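Local coordinates for protein citryl-CoA lyase (Hydrogenobacter thermophilus, PDB 6HXP) that probably cleaves citryl-CoA into acetyl-CoA and oxaloacetate, as a coenzyme A-binding lyase of the citrate synthase family, at residues L58-I66 with F210-H221; S119-Y127 with F168-Q179. All coordinates share one frame; numbering follows the deposited sequence.

Interaction 1 of 2, residues L58-I66 with F210-H221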
loop_
_atom_site.group_PDB
_atom_site.type_symbol
_atom_site.label_atom_id
_atom_site.label_comp_id
_atom_site.label_asym_id
_atom_site.label_seq_id
_atom_site.Cartn_x
_atom_site.Cartn_y
_atom_site.Cartn_z
ATOM N N LEU A 58 -12.224 17.657 11.475
ATOM C CA LEU A 58 -10.936 17.265 10.907
ATOM C C LEU A 58 -9.789 17.547 11.863
ATOM O O LEU A 58 -8.892 16.730 12.011
ATOM C CB LEU A 58 -10.741 17.928 9.554
ATOM C CG LEU A 58 -11.785 17.517 8.498
ATOM C CD1 LEU A 58 -11.647 18.394 7.250
ATOM C CD2 LEU A 58 -11.626 16.054 8.089
ATOM N N VAL A 59 -9.809 18.695 12.522
ATOM C CA VAL A 59 -8.761 18.991 13.496
ATOM C C VAL A 59 -8.773 17.979 14.610
ATOM O O VAL A 59 -7.693 17.590 15.101
ATOM C CB VAL A 59 -8.892 20.443 14.020
ATOM C CG1 VAL A 59 -7.928 20.712 15.172
ATOM C CG2 VAL A 59 -8.626 21.432 12.891
ATOM N N SER A 60 -9.985 17.518 15.012
ATOM C CA SER A 60 -10.136 16.573 16.127
ATOM C C SER A 60 -9.341 15.296 15.978
ATOM O O SER A 60 -8.956 14.710 16.974
ATOM C CB SER A 60 -11.596 16.187 16.290
ATOM O OG SER A 60 -12.350 17.273 16.827
ATOM N N VAL A 61 -9.078 14.901 14.746
ATOM C CA VAL A 61 -8.388 13.628 14.470
ATOM C C VAL A 61 -7.018 13.813 13.815
ATOM O O VAL A 61 -6.499 12.839 13.275
ATOM C CB VAL A 61 -9.266 12.677 13.624
ATOM C CG1 VAL A 61 -10.603 12.395 14.320
ATOM C CG2 VAL A 61 -9.492 13.227 12.235
ATOM N N ILE A 62 -6.408 14.995 13.935
ATOM C CA ILE A 62 -5.215 15.254 13.129
ATOM C C ILE A 62 -4.029 14.359 13.454
ATOM O O ILE A 62 -3.266 14.000 12.543
ATOM C CB ILE A 62 -4.858 16.742 13.154
ATOM C CG1 ILE A 62 -3.898 17.039 12.004
ATOM C CG2 ILE A 62 -4.302 17.205 14.498
ATOM C CD1 ILE A 62 -3.770 18.500 11.714
ATOM N N ASP A 63 -3.885 13.948 14.721
ATOM C CA ASP A 63 -2.817 13.008 15.067
ATOM C C ASP A 63 -3.121 12.375 16.411
ATOM O O ASP A 63 -3.852 12.936 17.218
ATOM C CB ASP A 63 -1.409 13.666 15.122
ATOM C CG ASP A 63 -0.291 12.638 15.033
ATOM O OD1 ASP A 63 -0.283 11.846 14.063
ATOM O OD2 ASP A 63 0.533 12.559 16.002
ATOM N N HIS A 64 -2.527 11.209 16.654
ATOM C CA HIS A 64 -2.698 10.544 17.950
ATOM C C HIS A 64 -1.384 9.981 18.438
ATOM O O HIS A 64 -1.365 9.017 19.198
ATOM C CB HIS A 64 -3.783 9.460 17.878
ATOM C CG HIS A 64 -4.420 9.206 19.218
ATOM N ND1 HIS A 64 -4.041 8.130 20.021
ATOM C CD2 HIS A 64 -5.285 9.966 19.909
ATOM C CE1 HIS A 64 -4.759 8.237 21.131
ATOM N NE2 HIS A 64 -5.536 9.316 21.103
ATOM N N GLY A 65 -0.287 10.529 17.950
ATOM C CA GLY A 65 1.037 10.149 18.387
ATOM C C GLY A 65 1.584 8.927 17.678
ATOM O O GLY A 65 1.091 8.485 16.640
ATOM N N ILE A 66 2.721 8.451 18.194
ATOM C CA ILE A 66 3.439 7.367 17.570
ATOM C C ILE A 66 2.905 6.001 17.945
ATOM O O ILE A 66 3.231 5.037 17.235
ATOM C CB ILE A 66 4.948 7.559 17.858
ATOM C CG1 ILE A 66 5.834 6.817 16.910
ATOM C CG2 ILE A 66 5.280 7.228 19.307
ATOM C CD1 ILE A 66 7.307 7.317 17.019
ATOM N N PHE A 210 -11.875 10.400 8.704
ATOM C CA PHE A 210 -10.712 10.010 9.498
ATOM C C PHE A 210 -9.448 10.017 8.693
ATOM O O PHE A 210 -8.451 10.626 9.094
ATOM C CB PHE A 210 -10.941 8.648 10.134
ATOM C CG PHE A 210 -9.875 8.221 11.098
ATOM C CD1 PHE A 210 -9.565 9.000 12.201
ATOM C CD2 PHE A 210 -9.229 7.013 10.955
ATOM C CE1 PHE A 210 -8.613 8.580 13.128
ATOM C CE2 PHE A 210 -8.266 6.608 11.881
ATOM C CZ PHE A 210 -7.924 7.408 12.921
ATOM N N ILE A 211 -9.514 9.491 7.478
ATOM C CA ILE A 211 -8.326 9.495 6.637
ATOM C C ILE A 211 -7.876 10.890 6.318
ATOM O O ILE A 211 -6.696 11.234 6.412
ATOM C CB ILE A 211 -8.628 8.715 5.340
ATOM C CG1 ILE A 211 -8.846 7.211 5.626
ATOM C CG2 ILE A 211 -7.465 8.903 4.320
ATOM C CD1 ILE A 211 -9.575 6.514 4.584
ATOM N N ILE A 212 -8.807 11.745 5.875
ATOM C CA ILE A 212 -8.450 13.100 5.489
ATOM C C ILE A 212 -7.851 13.865 6.681
ATOM O O ILE A 212 -6.867 14.573 6.498
ATOM C CB ILE A 212 -9.690 13.826 4.945
ATOM C CG1 ILE A 212 -10.079 13.242 3.613
ATOM C CG2 ILE A 212 -9.447 15.358 4.833
ATOM C CD1 ILE A 212 -11.511 13.616 3.143
ATOM N N GLY A 213 -8.449 13.698 7.834
ATOM C CA GLY A 213 -8.003 14.389 9.040
ATOM C C GLY A 213 -6.669 13.915 9.523
ATOM O O GLY A 213 -5.883 14.730 10.007
ATOM N N ARG A 214 -6.420 12.612 9.480
ATOM C CA ARG A 214 -5.187 12.025 10.064
ATOM C C ARG A 214 -3.978 12.037 9.142
ATOM O O ARG A 214 -2.826 11.947 9.609
ATOM C CB ARG A 214 -5.481 10.617 10.546
ATOM C CG ARG A 214 -4.331 9.828 11.166
ATOM C CD ARG A 214 -3.729 10.478 12.388
ATOM N NE ARG A 214 -4.729 10.705 13.434
ATOM C CZ ARG A 214 -5.170 9.808 14.314
ATOM N NH1 ARG A 214 -4.617 8.587 14.380
ATOM N NH2 ARG A 214 -6.141 10.131 15.166
ATOM N N VAL A 215 -4.188 12.099 7.814
ATOM C CA VAL A 215 -3.038 12.087 6.902
ATOM C C VAL A 215 -2.017 13.181 7.232
ATOM O O VAL A 215 -0.825 12.889 7.134
ATOM C CB VAL A 215 -3.525 12.114 5.424
ATOM C CG1 VAL A 215 -2.475 12.694 4.480
ATOM C CG2 VAL A 215 -3.887 10.696 4.992
ATOM N N PRO A 216 -2.380 14.405 7.642
ATOM C CA PRO A 216 -1.338 15.356 8.027
ATOM C C PRO A 216 -0.450 14.822 9.154
ATOM O O PRO A 216 0.748 15.037 9.119
ATOM C CB PRO A 216 -2.101 16.595 8.440
ATOM C CG PRO A 216 -3.403 16.513 7.643
ATOM C CD PRO A 216 -3.716 15.029 7.657
ATOM N N GLY A 217 -1.028 14.154 10.132
ATOM C CA GLY A 217 -0.241 13.540 11.194
ATOM C C GLY A 217 0.686 12.466 10.634
ATOM O O GLY A 217 1.866 12.394 11.011
ATOM N N LEU A 218 0.176 11.624 9.716
ATOM C CA LEU A 218 1.049 10.611 9.114
ATOM C C LEU A 218 2.208 11.258 8.372
ATOM O O LEU A 218 3.335 10.761 8.413
ATOM C CB LEU A 218 0.284 9.681 8.204
ATOM C CG LEU A 218 -0.794 8.822 8.888
ATOM C CD1 LEU A 218 -1.618 8.062 7.843
ATOM C CD2 LEU A 218 -0.181 7.882 9.904
ATOM N N VAL A 219 1.921 12.331 7.613
ATOM C CA VAL A 219 3.003 13.029 6.925
ATOM C C VAL A 219 4.043 13.497 7.921
ATOM O O VAL A 219 5.258 13.340 7.700
ATOM C CB VAL A 219 2.429 14.226 6.121
ATOM C CG1 VAL A 219 3.562 15.130 5.636
ATOM C CG2 VAL A 219 1.598 13.742 4.919
ATOM N N ALA A 220 3.577 14.113 9.033
ATOM C CA ALA A 220 4.534 14.564 10.044
ATOM C C ALA A 220 5.397 13.422 10.592
ATOM O O ALA A 220 6.613 13.577 10.753
ATOM C CB ALA A 220 3.812 15.274 11.173
ATOM N N HIS A 221 4.766 12.291 10.889
ATOM C CA HIS A 221 5.480 11.126 11.436
ATOM C C HIS A 221 6.491 10.550 10.429
ATOM O O HIS A 221 7.606 10.225 10.802
ATOM C CB HIS A 221 4.485 10.036 11.858
ATOM C CG HIS A 221 3.908 10.307 13.200
ATOM N ND1 HIS A 221 4.580 9.972 14.368
ATOM C CD2 HIS A 221 2.749 10.953 13.531
ATOM C CE1 HIS A 221 3.810 10.417 15.362
ATOM N NE2 HIS A 221 2.712 11.038 14.912
#
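R214 meets V61 and H221 meets D63 where the chain leaving helix 48-60 runs along helix 206-228. R214 bends back at chi2 and chi3 (60° and 57°), which turns its guanidinium toward V61. R214 NE gives a hydrogen bond to V61 O (2.8 Å), and NH2 adds a weak one to the same oxygen. The guanidinium lies flat between F210 CE1 on one face and the backbone of D63 and H64 on the other. Further along, H221 NE2 donates to D63 OD2 (2.9 Å), nearly in its own ring plane and on the syn side of the carboxylate. G65 N reaches D63 OD2 from above the carboxylate plane (2.9 Å) and closes an Asx turn. R75 bonds to H221 ND1.

V61 CG2 rests on G213 CA (3.7 Å), where a side chain would clash, and G217 is equally hemmed in by I62 O and D63 OD1. The CA-H of I62 points straight at G213 O, with I62 CA 3.2 Å from G213 O. The I62 side chain crosses P216 at about a right angle, I62 CG1 to P216 CB 4.0 Å.

D63 OD2 takes part in three hydrogen bonds, to H221, G65 and T10 of the second subunit, so this buried turn is tied to helix 206-228 and to the subunit interface.

Interaction 2 of 2, residues S119-Y127 with F168-Q179; sequences SVEDIVKEY and FAEDVAEEIGRQ
E175 has CG anti to its backbone N (chi1 -174°), which sets CG beside V124 CB. The bend at chi2 (60°) then turns the carboxylate along E121 and toward Q179. In Q179, CG stands anti to the carbonyl carbon, bringing the amide to helix 120-129. Q179 NE2 bonds E121 O in the carbonyl plane, on a lone pair (3.1 Å). Q179 NE2 also gives a nearly straight bond to the anti lone pair of E175 OE2 (2.7 Å). E175 OE1 takes R178 NH2 in a salt bridge (2.8 Å).

Beneath this polar rim the packing is knobs-into-holes. V120 sits among F168, D171, V172 and E175, with V120 CG1 on E175 CB (3.7 Å). V124 fills the next hole, its CG1 meeting I176 CG1 (3.8 Å). I123 CD1 meets the F168 ring edge at CE1 (3.8 Å). The axes of segments 120-127 and 168-179 cross at -59°, 9.5 Å apart at their closest.

With an alanine at E175, R178 would probably keep E174 but lose its second carboxylate, the Q179 amide, left with E121 O of the bonds described, would be less fixed, and a gap would open beside V124 and E121.

E175 thus serves both: its carbons pack in the apolar seam while its carboxylate holds Q179 and R178.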
loop_
_atom_site.group_PDB
_atom_site.type_symbol
_atom_site.label_atom_id
_atom_site.label_comp_id
_atom_site.label_asym_id
_atom_site.label_seq_id
_atom_site.Cartn_x
_atom_site.Cartn_y
_atom_site.Cartn_z
ATOM N N SER A 119 -38.031 3.854 19.840
ATOM C CA SER A 119 -37.512 4.520 21.032
ATOM C C SER A 119 -36.059 4.134 21.276
ATOM O O SER A 119 -35.636 3.023 20.954
ATOM C CB SER A 119 -38.345 4.159 22.263
ATOM O OG SER A 119 -38.076 2.832 22.676
ATOM N N VAL A 120 -35.310 5.048 21.863
ATOM C CA VAL A 120 -33.915 4.796 22.219
ATOM C C VAL A 120 -33.857 3.604 23.199
ATOM O O VAL A 120 -33.025 2.725 23.024
ATOM C CB VAL A 120 -33.251 6.077 22.771
ATOM C CG1 VAL A 120 -31.896 5.772 23.403
ATOM C CG2 VAL A 120 -33.102 7.121 21.666
ATOM N N GLU A 121 -34.820 3.512 24.153
ATOM C CA GLU A 121 -34.891 2.385 25.088
ATOM C C GLU A 121 -34.923 1.037 24.360
ATOM O O GLU A 121 -34.202 0.111 24.742
ATOM C CB GLU A 121 -36.138 2.501 25.983
ATOM C CG GLU A 121 -36.204 1.418 27.053
ATOM C CD GLU A 121 -37.496 1.396 27.835
ATOM O OE1 GLU A 121 -38.161 0.336 27.844
ATOM O OE2 GLU A 121 -37.849 2.441 28.427
ATOM N N ASP A 122 -35.798 0.920 23.356
ATOM C CA ASP A 122 -36.002 -0.317 22.600
ATOM C C ASP A 122 -34.795 -0.684 21.783
ATOM O O ASP A 122 -34.390 -1.854 21.789
ATOM C CB ASP A 122 -37.255 -0.211 21.702
ATOM C CG ASP A 122 -38.578 -0.337 22.448
ATOM O OD1 ASP A 122 -38.556 -0.670 23.663
ATOM O OD2 ASP A 122 -39.636 -0.130 21.816
ATOM N N ILE A 123 -34.208 0.316 21.090
ATOM C CA ILE A 123 -33.010 0.117 20.281
ATOM C C ILE A 123 -31.873 -0.398 21.171
ATOM O O ILE A 123 -31.245 -1.384 20.819
ATOM C CB ILE A 123 -32.622 1.416 19.524
ATOM C CG1 ILE A 123 -33.612 1.721 18.377
ATOM C CG2 ILE A 123 -31.193 1.311 18.968
ATOM C CD1 ILE A 123 -33.587 3.188 17.850
ATOM N N VAL A 124 -31.606 0.268 22.311
ATOM C CA VAL A 124 -30.516 -0.139 23.220
ATOM C C VAL A 124 -30.812 -1.527 23.832
ATOM O O VAL A 124 -29.913 -2.364 23.884
ATOM C CB VAL A 124 -30.244 0.939 24.304
ATOM C CG1 VAL A 124 -29.277 0.426 25.375
ATOM C CG2 VAL A 124 -29.690 2.210 23.661
ATOM N N LYS A 125 -32.048 -1.777 24.255
ATOM C CA LYS A 125 -32.417 -3.089 24.817
ATOM C C LYS A 125 -32.114 -4.210 23.816
ATOM O O LYS A 125 -31.437 -5.170 24.173
ATOM C CB LYS A 125 -33.893 -3.098 25.238
ATOM C CG LYS A 125 -34.329 -4.373 25.945
ATOM C CD LYS A 125 -35.547 -4.133 26.848
ATOM C CE LYS A 125 -36.806 -3.748 26.098
ATOM N NZ LYS A 125 -37.865 -3.261 27.023
ATOM N N GLU A 126 -32.526 -4.039 22.549
ATOM C CA GLU A 126 -32.255 -5.014 21.484
ATOM C C GLU A 126 -30.743 -5.282 21.320
ATOM O O GLU A 126 -30.356 -6.439 21.210
ATOM C CB GLU A 126 -32.890 -4.540 20.165
ATOM C CG GLU A 126 -32.732 -5.473 18.970
ATOM C CD GLU A 126 -33.023 -4.796 17.643
ATOM O OE1 GLU A 126 -34.039 -5.149 17.001
ATOM O OE2 GLU A 126 -32.244 -3.895 17.254
ATOM N N TYR A 127 -29.886 -4.232 21.336
ATOM C CA TYR A 127 -28.436 -4.435 21.205
ATOM C C TYR A 127 -27.828 -5.103 22.409
ATOM O O TYR A 127 -27.000 -5.996 22.248
ATOM C CB TYR A 127 -27.687 -3.111 20.981
ATOM C CG TYR A 127 -27.497 -2.777 19.524
ATOM C CD1 TYR A 127 -28.535 -2.249 18.774
ATOM C CD2 TYR A 127 -26.273 -2.979 18.895
ATOM C CE1 TYR A 127 -28.358 -1.894 17.443
ATOM C CE2 TYR A 127 -26.064 -2.566 17.576
ATOM C CZ TYR A 127 -27.127 -2.067 16.844
ATOM O OH TYR A 127 -27.005 -1.730 15.524
ATOM N N PHE A 168 -29.758 11.912 19.220
ATOM C CA PHE A 168 -29.873 10.452 19.244
ATOM C C PHE A 168 -28.601 9.825 19.802
ATOM O O PHE A 168 -28.670 9.011 20.709
ATOM C CB PHE A 168 -30.160 9.885 17.836
ATOM C CG PHE A 168 -30.303 8.372 17.837
ATOM C CD1 PHE A 168 -31.510 7.775 18.173
ATOM C CD2 PHE A 168 -29.227 7.552 17.510
ATOM C CE1 PHE A 168 -31.630 6.389 18.213
ATOM C CE2 PHE A 168 -29.342 6.169 17.558
ATOM C CZ PHE A 168 -30.549 5.593 17.880
ATOM N N ALA A 169 -27.442 10.233 19.284
ATOM C CA ALA A 169 -26.175 9.657 19.752
ATOM C C ALA A 169 -25.968 9.866 21.254
ATOM O O ALA A 169 -25.545 8.950 21.961
ATOM C CB ALA A 169 -25.010 10.243 18.972
ATOM N N GLU A 170 -26.303 11.047 21.766
ATOM C CA GLU A 170 -26.161 11.303 23.218
ATOM C C GLU A 170 -27.237 10.623 24.015
ATOM O O GLU A 170 -26.970 10.134 25.126
ATOM C CB GLU A 170 -26.122 12.810 23.477
ATOM C CG GLU A 170 -24.885 13.436 22.866
ATOM C CD GLU A 170 -24.392 14.678 23.565
ATOM O OE1 GLU A 170 -25.121 15.690 23.547
ATOM O OE2 GLU A 170 -23.334 14.600 24.225
ATOM N N ASP A 171 -28.473 10.552 23.478
ATOM C CA ASP A 171 -29.550 9.850 24.177
ATOM C C ASP A 171 -29.198 8.375 24.346
ATOM O O ASP A 171 -29.498 7.804 25.388
ATOM C CB ASP A 171 -30.882 9.965 23.415
ATOM C CG ASP A 171 -31.577 11.305 23.552
ATOM O OD1 ASP A 171 -31.137 12.119 24.391
ATOM O OD2 ASP A 171 -32.503 11.575 22.758
ATOM N N VAL A 172 -28.565 7.761 23.345
ATOM C CA VAL A 172 -28.160 6.352 23.430
ATOM C C VAL A 172 -27.131 6.156 24.551
ATOM O O VAL A 172 -27.258 5.185 25.298
ATOM C CB VAL A 172 -27.643 5.823 22.048
ATOM C CG1 VAL A 172 -26.844 4.527 22.188
ATOM C CG2 VAL A 172 -28.797 5.649 21.060
ATOM N N ALA A 173 -26.151 7.065 24.710
ATOM C CA ALA A 173 -25.167 6.899 25.792
ATOM C C ALA A 173 -25.861 6.917 27.152
ATOM O O ALA A 173 -25.578 6.083 28.019
ATOM C CB ALA A 173 -24.139 8.001 25.757
ATOM N N GLU A 174 -26.786 7.859 27.328
ATOM C CA GLU A 174 -27.516 7.984 28.594
ATOM C C GLU A 174 -28.329 6.720 28.862
ATOM O O GLU A 174 -28.333 6.205 29.999
ATOM C CB GLU A 174 -28.413 9.235 28.537
ATOM C CG GLU A 174 -29.270 9.476 29.765
ATOM C CD GLU A 174 -29.942 10.836 29.821
ATOM O OE1 GLU A 174 -30.167 11.439 28.746
ATOM O OE2 GLU A 174 -30.274 11.285 30.943
ATOM N N GLU A 175 -28.995 6.195 27.822
ATOM C CA GLU A 175 -29.801 4.976 27.955
ATOM C C GLU A 175 -28.957 3.728 28.230
ATOM O O GLU A 175 -29.408 2.850 28.986
ATOM C CB GLU A 175 -30.668 4.776 26.709
ATOM C CG GLU A 175 -31.640 3.620 26.785
ATOM C CD GLU A 175 -32.661 3.715 27.908
ATOM O OE1 GLU A 175 -33.002 4.842 28.340
ATOM O OE2 GLU A 175 -33.137 2.645 28.341
ATOM N N ILE A 176 -27.762 3.619 27.628
ATOM C CA ILE A 176 -26.884 2.475 27.919
ATOM C C ILE A 176 -26.552 2.502 29.419
ATOM O O ILE A 176 -26.649 1.465 30.090
ATOM C CB ILE A 176 -25.601 2.461 27.047
ATOM C CG1 ILE A 176 -25.921 2.243 25.560
ATOM C CG2 ILE A 176 -24.657 1.357 27.525
ATOM C CD1 ILE A 176 -24.741 2.644 24.635
ATOM N N GLY A 177 -26.223 3.689 29.936
ATOM C CA GLY A 177 -25.927 3.890 31.354
ATOM C C GLY A 177 -27.063 3.489 32.256
ATOM O O GLY A 177 -26.838 2.848 33.291
ATOM N N ARG A 178 -28.285 3.852 31.854
ATOM C CA ARG A 178 -29.516 3.545 32.574
ATOM C C ARG A 178 -29.766 2.029 32.610
ATOM O O ARG A 178 -30.084 1.482 33.670
ATOM C CB ARG A 178 -30.681 4.270 31.882
ATOM C CG ARG A 178 -31.923 4.420 32.715
ATOM C CD ARG A 178 -32.914 5.324 32.003
ATOM N NE ARG A 178 -32.571 6.746 32.128
ATOM C CZ ARG A 178 -32.375 7.581 31.111
ATOM N NH1 ARG A 178 -32.116 8.861 31.339
ATOM N NH2 ARG A 178 -32.423 7.141 29.859
ATOM N N GLN A 179 -29.608 1.351 31.464
ATOM C CA GLN A 179 -29.822 -0.098 31.357
ATOM C C GLN A 179 -28.698 -0.936 31.975
ATOM O O GLN A 179 -28.994 -1.950 32.604
ATOM C CB GLN A 179 -30.093 -0.509 29.908
ATOM C CG GLN A 179 -31.462 -0.023 29.444
ATOM C CD GLN A 179 -31.885 -0.569 28.107
ATOM O OE1 GLN A 179 -31.570 -1.699 27.730
ATOM N NE2 GLN A 179 -32.624 0.220 27.357
#

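Interactions 1 and 2 lie in different parts of the chain's largely helical fold. Their centres are 31 Å apart, their nearest atoms about 14 Å, and they do not touch. Interaction 1 lies near the centre of the chain and meets the second subunit. Interaction 2 lies farther out, and no other chain of the assembly touches its segments. It is the one close to the cofactor: the I176 side chain is about 5 Å from bound coenzyme A and about 4 Å from that of the CoA-binding residue I134, while V172 touches Y137. In interaction 1, F210 stays about 12 Å from coenzyme A, and H64 about 10 Å from R140, side chain to side chain.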